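PDB 1JM1: rieske iron-sulfur protein soxF from Sulfolobus acidocaldarius, which carries a Rieske [2Fe-2S] cluster and probably transfers electrons in the respiratory chain of this archaeon. Local coordinates for residues F35-T40 with A169-A174; I176-P181 with P189-S194. All blocks are in the same frame, centred on the assembly; numbering follows the deposited sequence.

Interaction 1. Residues F35-T40 with A169-A174; sequences FAYPLT and APYFSA
With CG of Y171 anti to its own carbonyl carbon (chi1 -61°), the phenol leaves the loop 169-174 and reaches across to Y37 and P38, where the hydroxyl meets a backbone carbonyl. Y37 has CG anti to the backbone N (chi1 179°), which sets its ring beside that hydroxyl, CD2 of Y37 lying 4.1 Å from Y171 OH; the two side chains cross at about a right angle. The single hydrogen bond of the contact runs from Y171 OH to Y37 O, 2.7 Å long. The acceptor lies in the plane of the Y171 ring, at its edge, whereas the donor stands above the carbonyl plane of Y37, with a C=O...donor angle of 135°. Beside this bond the proline ring adds apolar contact: P38 CD is 3.9 Å from Y171 CE1. The peptide bond before P38 is cis, and P38 CB lies over the centre of one face of the Y37 ring, 3.9 Å above its plane. A phenylalanine in place of Y171 would probably leave Y37 O without this donor and the ring without its polar tether to segment 35-40. The hydroxyl of Y37 is engaged elsewhere, with P11 O. The contact is buried and joins the loop following strand 32-36 to the long loop between strands 161-167 and 202-203; Y171 also packs on C44 of strand 43-48 and, like Y37, on V151 of strand 151-155.

Interaction 2. Residues I176-P181 with P189-S194; sequences IPRTTP and PRYSYS
R178 and Y191 approach from opposite directions and meet in a cation-pi contact, the guanidinium set edge-on over one face of the tyrosine ring. R178 CZ stands 4.4 Å from the ring centroid and only 19° off the ring normal, yet the two flat groups are far from stacked: their planes are 75° apart. The guanidinium therefore presents an edge to the ring, with Y191 CD1 near its plane. Its leading atom is R178 NH2, 3.4 Å above the ring and displaced toward the rim on the side of CD1 and CE1. R178 NE follows farther back, 4.0 Å from Y191 CE1. The arginine chain is extended from CG to NE, which carries the charged group away from its own backbone and across to the ring.

Both polar ends are anchored outside the two segments. R178 NH1 is hydrogen-bonded to the carbonyl oxygens of D183 and L186, a double grip that should limit rotation of the guanidinium and keep NH2 directed at the ring. The hydroxyl of Y191 bonds to F172 O, fixing the far end of the tyrosine. In one of the two conformers of Y193, CE1 lies 3.6 Å above the ring face opposite the arginine, also offset toward the rim, with Y191 CG near the plane of the Y193 ring, at its edge. The backbone of Y191 forms the centre of an inverse gamma turn. An edge-on cation-pi pair here links two parts of the irregular loop between strands 161-167 and 202-203, packing that loop upon itself within the Rieske protein rather than coordinating its cluster.

Interactions 1 and 2 adjoin, their centres about 6 Å apart, and are joined through the loop 169-174. The bond between Y191 OH and F172 O, 2.7 Å long, ties the two contacts together, and S173 OG lies 2.9 Å from R178 N, a probable hydrogen bond. Y171 CB packs against Y191 OH at 3.3 Å, bringing the two tyrosines together at the junction. The side chains of Y171 and Y191 are about 13 and 11 Å, respectively, from the [2Fe-2S] cluster, so neither contact forms its immediate shell. Within segment 189-194, Y193 in one of its conformers hydrogen-bonds through OH to G98 O in the cluster pocket.

Interaction 1. Residues F35-T40 with A169-A174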
ATOM      1  N   PHE A  35      -1.953  -7.807  -3.739  1.00 11.22           N
ATOM      2  CA  PHE A  35      -0.914  -8.335  -4.615  1.00 11.64           C
ATOM      3  C   PHE A  35       0.347  -8.527  -3.762  1.00 11.28           C
ATOM      4  O   PHE A  35       0.323  -8.205  -2.556  1.00 12.79           O
ATOM      5  CB  PHE A  35      -0.663  -7.403  -5.830  1.00 12.04           C
ATOM      6  CG  PHE A  35      -0.144  -6.046  -5.514  1.00 11.21           C
ATOM      7  CD1 PHE A  35       1.194  -5.716  -5.677  1.00 11.24           C
ATOM      8  CD2 PHE A  35      -0.988  -5.034  -5.063  1.00 11.27           C
ATOM      9  CE1 PHE A  35       1.665  -4.442  -5.465  1.00 10.86           C
ATOM     10  CE2 PHE A  35      -0.515  -3.748  -4.833  1.00 11.12           C
ATOM     11  CZ  PHE A  35       0.802  -3.443  -5.031  1.00 10.90           C
ATOM     12  N   ALA A  36       1.396  -9.047  -4.334  1.00 11.94           N
ATOM     13  CA  ALA A  36       2.695  -9.161  -3.663  1.00 11.94           C
ATOM     14  C   ALA A  36       3.725  -8.428  -4.484  1.00 11.15           C
ATOM     15  O   ALA A  36       3.692  -8.481  -5.726  1.00 12.60           O
ATOM     16  CB  ALA A  36       3.132 -10.607  -3.508  1.00 14.22           C
ATOM     17  N   TYR A  37       4.646  -7.731  -3.812  1.00 10.59           N
ATOM     18  CA  TYR A  37       5.642  -6.944  -4.526  1.00 10.44           C
ATOM     19  C   TYR A  37       6.691  -6.423  -3.551  1.00 10.24           C
ATOM     20  O   TYR A  37       6.320  -5.986  -2.461  1.00 10.51           O
ATOM     21  CB  TYR A  37       4.980  -5.684  -5.147  1.00 10.83           C
ATOM     22  CG  TYR A  37       5.947  -4.795  -5.899  1.00 10.55           C
ATOM     23  CD1 TYR A  37       6.352  -5.094  -7.194  1.00 10.78           C
ATOM     24  CD2 TYR A  37       6.485  -3.659  -5.274  1.00 10.37           C
ATOM     25  CE1 TYR A  37       7.263  -4.293  -7.857  1.00 10.74           C
ATOM     26  CE2 TYR A  37       7.405  -2.874  -5.947  1.00 10.62           C
ATOM     27  CZ  TYR A  37       7.788  -3.207  -7.251  1.00 10.53           C
ATOM     28  OH  TYR A  37       8.705  -2.386  -7.857  1.00 11.83           O
ATOM     29  N   PRO A  38       7.966  -6.346  -3.964  1.00 10.83           N
ATOM     30  CA  PRO A  38       8.539  -6.885  -5.198  1.00 11.30           C
ATOM     31  C   PRO A  38       8.755  -8.362  -5.232  1.00 12.34           C
ATOM     32  O   PRO A  38       9.066  -8.882  -6.307  1.00 14.09           O
ATOM     33  CB  PRO A  38       9.860  -6.093  -5.334  1.00 12.47           C
ATOM     34  CG  PRO A  38      10.254  -5.849  -3.873  1.00 11.90           C
ATOM     35  CD  PRO A  38       8.965  -5.550  -3.195  1.00 11.37           C
ATOM     36  N   LEU A  39       8.647  -9.067  -4.092  1.00 12.14           N
ATOM     37  CA  LEU A  39       8.783 -10.475  -3.993  1.00 12.76           C
ATOM     38  C   LEU A  39       7.481 -11.126  -3.660  1.00 12.92           C
ATOM     39  O   LEU A  39       6.589 -10.519  -3.048  1.00 13.84           O
ATOM     40  CB  LEU A  39       9.832 -10.874  -2.927  1.00 13.83           C
ATOM     41  CG  LEU A  39      11.223 -10.211  -3.059  1.00 16.19           C
ATOM     42  CD1 LEU A  39      12.058 -10.729  -1.896  1.00 17.18           C
ATOM     43  CD2 LEU A  39      11.883 -10.380  -4.395  1.00 18.63           C
ATOM     44  N   THR A  40       7.352 -12.391  -3.987  1.00 14.72           N
ATOM     45  CA  THR A  40       6.053 -13.093  -3.845  1.00 18.62           C
ATOM     46  C   THR A  40       5.597 -13.138  -2.495  1.00 18.30           C
ATOM     47  O   THR A  40       4.369 -13.265  -2.227  1.00 21.23           O
ATOM     48  CB  THR A  40       6.074 -14.524  -4.468  0.67 22.52           C
ATOM     49  OG1 THR A  40       6.957 -15.174  -3.639  0.67 33.71           O
ATOM     50  CG2 THR A  40       6.492 -14.391  -5.892  0.67 25.23           C
ATOM     51  N   ALA A 169      10.048   3.268   1.156  1.00 10.13           N
ATOM     52  CA  ALA A 169      10.677   2.879   2.412  1.00 10.08           C
ATOM     53  C   ALA A 169      10.820   1.404   2.442  1.00 10.02           C
ATOM     54  O   ALA A 169      10.060   0.655   1.760  1.00 10.30           O
ATOM     55  CB  ALA A 169       9.799   3.342   3.562  1.00 10.94           C
ATOM     56  N   PRO A 170      11.707   0.881   3.278  1.00 10.62           N
ATOM     57  CA  PRO A 170      11.754  -0.571   3.544  1.00 10.68           C
ATOM     58  C   PRO A 170      10.504  -1.022   4.275  1.00 10.05           C
ATOM     59  O   PRO A 170       9.947  -0.315   5.130  1.00 10.66           O
ATOM     60  CB  PRO A 170      12.979  -0.709   4.477  1.00 11.88           C
ATOM     61  CG  PRO A 170      13.072   0.643   5.159  1.00 12.22           C
ATOM     62  CD  PRO A 170      12.695   1.625   4.093  1.00 11.47           C
ATOM     63  N   TYR A 171      10.099  -2.241   3.978  1.00 10.00           N
ATOM     64  CA  TYR A 171       9.058  -2.932   4.735  1.00  9.98           C
ATOM     65  C   TYR A 171       9.583  -3.290   6.130  1.00 10.40           C
ATOM     66  O   TYR A 171      10.779  -3.129   6.445  1.00 10.97           O
ATOM     67  CB  TYR A 171       8.658  -4.198   3.983  1.00 10.23           C
ATOM     68  CG  TYR A 171       8.083  -3.997   2.602  1.00  9.90           C
ATOM     69  CD1 TYR A 171       8.188  -5.012   1.667  1.00 10.35           C
ATOM     70  CD2 TYR A 171       7.421  -2.845   2.205  1.00 10.05           C
ATOM     71  CE1 TYR A 171       7.664  -4.891   0.410  1.00 10.33           C
ATOM     72  CE2 TYR A 171       6.888  -2.719   0.924  1.00 10.03           C
ATOM     73  CZ  TYR A 171       7.009  -3.738   0.024  1.00  9.62           C
ATOM     74  OH  TYR A 171       6.473  -3.567  -1.222  1.00 10.56           O
ATOM     75  N   PHE A 172       8.685  -3.768   6.973  1.00 10.42           N
ATOM     76  CA  PHE A 172       9.040  -4.262   8.290  1.00 10.60           C
ATOM     77  C   PHE A 172      10.233  -5.189   8.230  1.00 11.10           C
ATOM     78  O   PHE A 172      10.294  -6.112   7.429  1.00 11.45           O
ATOM     79  CB  PHE A 172       7.813  -5.010   8.841  1.00 11.26           C
ATOM     80  CG  PHE A 172       8.076  -5.665  10.189  1.00 12.20           C
ATOM     81  CD1 PHE A 172       8.230  -4.902  11.340  1.00 13.45           C
ATOM     82  CD2 PHE A 172       8.166  -7.055  10.272  1.00 13.64           C
ATOM     83  CE1 PHE A 172       8.479  -5.502  12.574  1.00 15.16           C
ATOM     84  CE2 PHE A 172       8.395  -7.668  11.530  1.00 15.08           C
ATOM     85  CZ  PHE A 172       8.557  -6.881  12.617  1.00 16.32           C
ATOM     86  N   SER A 173      11.155  -4.999   9.172  1.00 11.98           N
ATOM     87  CA  SER A 173      12.319  -5.887   9.321  1.00 13.02           C
ATOM     88  C   SER A 173      11.952  -7.009  10.275  1.00 12.72           C
ATOM     89  O   SER A 173      11.763  -6.796  11.468  1.00 14.33           O
ATOM     90  CB  SER A 173      13.503  -5.124   9.926  1.00 15.14           C
ATOM     91  OG  SER A 173      14.053  -4.185   9.019  1.00 16.46           O
ATOM     92  N   ALA A 174      11.894  -8.204   9.714  1.00 13.12           N
ATOM     93  CA  ALA A 174      11.584  -9.420  10.485  1.00 13.96           C
ATOM     94  C   ALA A 174      12.892 -10.095  10.874  1.00 15.44           C
ATOM     95  O   ALA A 174      13.464  -9.734  11.891  1.00 19.83           O
ATOM     96  CB  ALA A 174      10.626 -10.275   9.661  1.00 14.32           C
TER

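Interaction 2. Residues I176-P181 with P189-S194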
ATOM      1  N   ILE A 176      15.665 -10.330   8.635  1.00 16.87           N
ATOM      2  CA  ILE A 176      16.672  -9.681   7.861  1.00 18.55           C
ATOM      3  C   ILE A 176      16.444  -8.160   8.003  1.00 15.92           C
ATOM      4  O   ILE A 176      15.350  -7.673   7.711  1.00 16.41           O
ATOM      5  CB  ILE A 176      16.602 -10.029   6.365  0.58 22.42           C
ATOM      6  CG1 ILE A 176      16.718 -11.545   6.165  0.58 26.53           C
ATOM      7  CG2 ILE A 176      17.645  -9.279   5.547  0.58 29.34           C
ATOM      8  CD1 ILE A 176      18.079 -12.061   6.517  0.58 31.53           C
ATOM      9  N   PRO A 177      17.420  -7.369   8.401  1.00 16.87           N
ATOM     10  CA  PRO A 177      17.236  -5.924   8.465  1.00 16.69           C
ATOM     11  C   PRO A 177      16.993  -5.378   7.059  1.00 14.94           C
ATOM     12  O   PRO A 177      17.683  -5.709   6.105  1.00 17.83           O
ATOM     13  CB  PRO A 177      18.547  -5.424   9.010  1.00 21.05           C
ATOM     14  CG  PRO A 177      19.274  -6.581   9.425  1.00 31.31           C
ATOM     15  CD  PRO A 177      18.801  -7.804   8.867  1.00 21.50           C
ATOM     16  N   ARG A 178      16.037  -4.457   6.973  1.00 13.71           N
ATOM     17  CA  ARG A 178      15.783  -3.717   5.761  1.00 13.75           C
ATOM     18  C   ARG A 178      15.947  -2.239   6.088  1.00 14.45           C
ATOM     19  O   ARG A 178      15.156  -1.680   6.831  1.00 15.89           O
ATOM     20  CB  ARG A 178      14.381  -4.016   5.211  1.00 12.81           C
ATOM     21  CG  ARG A 178      14.058  -5.493   4.999  1.00 12.88           C
ATOM     22  CD  ARG A 178      12.630  -5.634   4.501  1.00 11.99           C
ATOM     23  NE  ARG A 178      12.096  -6.990   4.514  1.00 12.33           N
ATOM     24  CZ  ARG A 178      12.186  -7.931   3.584  1.00 12.11           C
ATOM     25  NH1 ARG A 178      12.918  -7.701   2.486  1.00 12.21           N
ATOM     26  NH2 ARG A 178      11.557  -9.068   3.753  1.00 12.94           N
ATOM     27  N   THR A 179      16.988  -1.622   5.573  1.00 15.52           N
ATOM     28  CA  THR A 179      17.321  -0.247   5.948  1.00 16.42           C
ATOM     29  C   THR A 179      17.236   0.714   4.757  1.00 15.14           C
ATOM     30  O   THR A 179      17.484   1.901   4.932  1.00 18.20           O
ATOM     31  CB  THR A 179      18.705  -0.130   6.602  1.00 21.18           C
ATOM     32  OG1 THR A 179      19.662  -0.542   5.698  1.00 25.90           O
ATOM     33  CG2 THR A 179      18.749  -1.083   7.818  1.00 31.08           C
ATOM     34  N   THR A 180      16.913   0.276   3.613  1.00 15.25           N
ATOM     35  CA  THR A 180      16.704   1.095   2.393  1.00 14.98           C
ATOM     36  C   THR A 180      15.509   0.507   1.695  1.00 13.01           C
ATOM     37  O   THR A 180      15.181  -0.663   1.882  1.00 13.05           O
ATOM     38  CB  THR A 180      17.908   1.039   1.423  1.00 17.11           C
ATOM     39  OG1 THR A 180      17.947  -0.296   0.883  1.00 18.37           O
ATOM     40  CG2 THR A 180      19.206   1.378   2.080  1.00 22.95           C
ATOM     41  N   PRO A 181      14.855   1.274   0.801  1.00 12.41           N
ATOM     42  CA  PRO A 181      13.756   0.662   0.038  1.00 11.54           C
ATOM     43  C   PRO A 181      14.180  -0.612  -0.699  1.00 11.00           C
ATOM     44  O   PRO A 181      13.461  -1.593  -0.715  1.00 11.20           O
ATOM     45  CB  PRO A 181      13.365   1.799  -0.913  1.00 12.07           C
ATOM     46  CG  PRO A 181      13.723   3.056  -0.135  1.00 12.99           C
ATOM     47  CD  PRO A 181      15.021   2.702   0.528  1.00 12.91           C
ATOM     48  N   PRO A 189      12.969 -15.519   4.858  1.00 16.86           N
ATOM     49  CA  PRO A 189      12.048 -16.607   5.081  1.00 17.90           C
ATOM     50  C   PRO A 189      10.994 -16.304   6.144  1.00 15.99           C
ATOM     51  O   PRO A 189       9.974 -16.981   6.140  1.00 17.67           O
ATOM     52  CB  PRO A 189      12.939 -17.768   5.536  1.00 23.31           C
ATOM     53  CG  PRO A 189      14.274 -17.373   5.263  1.00 34.90           C
ATOM     54  CD  PRO A 189      14.361 -15.944   5.099  1.00 20.77           C
ATOM     55  N   ARG A 190      11.217 -15.376   7.049  1.00 13.74           N
ATOM     56  CA  ARG A 190      10.194 -15.036   8.025  1.00 14.12           C
ATOM     57  C   ARG A 190       8.964 -14.384   7.396  1.00 14.24           C
ATOM     58  O   ARG A 190       7.893 -14.343   8.012  1.00 14.13           O
ATOM     59  CB  ARG A 190      10.720 -14.195   9.133  1.00 14.28           C
ATOM     60  CG  ARG A 190      11.820 -14.818   9.954  1.00 14.28           C
ATOM     61  CD  ARG A 190      11.979 -14.089  11.290  1.00 14.55           C
ATOM     62  NE  ARG A 190      13.163 -14.629  11.971  1.00 15.89           N
ATOM     63  CZ  ARG A 190      13.630 -14.093  13.084  1.00 16.14           C
ATOM     64  NH1 ARG A 190      12.992 -13.084  13.673  1.00 17.91           N
ATOM     65  NH2 ARG A 190      14.721 -14.572  13.612  1.00 18.83           N
ATOM     66  N   TYR A 191       9.097 -13.869   6.151  1.00 14.38           N
ATOM     67  CA  TYR A 191       7.957 -13.327   5.433  1.00 13.73           C
ATOM     68  C   TYR A 191       7.160 -14.496   4.867  1.00 15.94           C
ATOM     69  O   TYR A 191       7.353 -14.940   3.731  1.00 22.10           O
ATOM     70  CB  TYR A 191       8.410 -12.372   4.322  1.00 13.05           C
ATOM     71  CG  TYR A 191       8.436 -10.921   4.771  1.00 12.20           C
ATOM     72  CD1 TYR A 191       9.195 -10.463   5.842  1.00 11.87           C
ATOM     73  CD2 TYR A 191       7.647  -9.972   4.098  1.00 11.40           C
ATOM     74  CE1 TYR A 191       9.178  -9.111   6.209  1.00 12.14           C
ATOM     75  CE2 TYR A 191       7.615  -8.651   4.469  1.00 11.65           C
ATOM     76  CZ  TYR A 191       8.380  -8.221   5.532  1.00 11.25           C
ATOM     77  OH  TYR A 191       8.308  -6.892   5.845  1.00 12.07           O
ATOM     78  N   SER A 192       6.205 -15.026   5.581  0.58 14.99           N
ATOM     79  CA  SER A 192       5.474 -16.187   5.047  0.58 17.58           C
ATOM     80  C   SER A 192       4.059 -15.793   4.756  0.58 15.15           C
ATOM     81  O   SER A 192       3.207 -16.632   4.516  0.58 16.43           O
ATOM     82  CB  SER A 192       5.681 -17.436   6.079  0.58 16.93           C
ATOM     83  OG  SER A 192       4.989 -16.979   7.168  0.58 18.96           O
ATOM     84  N   TYR A 193       3.572 -14.552   4.748  0.58 17.23           N
ATOM     85  CA  TYR A 193       2.268 -13.947   4.589  1.00 16.12           C
ATOM     86  C   TYR A 193       1.645 -14.393   3.251  1.00 19.44           C
ATOM     87  O   TYR A 193       2.374 -14.416   2.188  1.00 26.24           O
ATOM     88  CB  TYR A 193       2.352 -12.419   4.531  1.00 14.47           C
ATOM     89  CG  TYR A 193       3.102 -11.794   5.684  1.00 12.98           C
ATOM     90  CD1 TYR A 193       4.423 -11.429   5.540  1.00 12.68           C
ATOM     91  CD2 TYR A 193       2.495 -11.583   6.893  1.00 12.83           C
ATOM     92  CE1 TYR A 193       5.112 -10.842   6.582  1.00 12.09           C
ATOM     93  CE2 TYR A 193       3.175 -10.977   7.978  1.00 11.99           C
ATOM     94  CZ  TYR A 193       4.474 -10.626   7.813  1.00 11.03           C
ATOM     95  OH  TYR A 193       5.242 -10.064   8.806  1.00 11.48           O
ATOM     96  N   SER A 194       0.439 -14.705   3.372  1.00 27.51           N
ATOM     97  CA  SER A 194      -0.409 -14.896   2.129  1.00 27.88           C
ATOM     98  C   SER A 194      -1.076 -13.583   1.623  1.00 19.69           C
ATOM     99  O   SER A 194      -1.234 -12.622   2.235  1.00 27.44           O
ATOM    100  CB  SER A 194      -1.430 -15.979   2.287  1.00 31.07           C
ATOM    101  OG  SER A 194      -2.001 -15.837   3.568  1.00 76.31           O
TER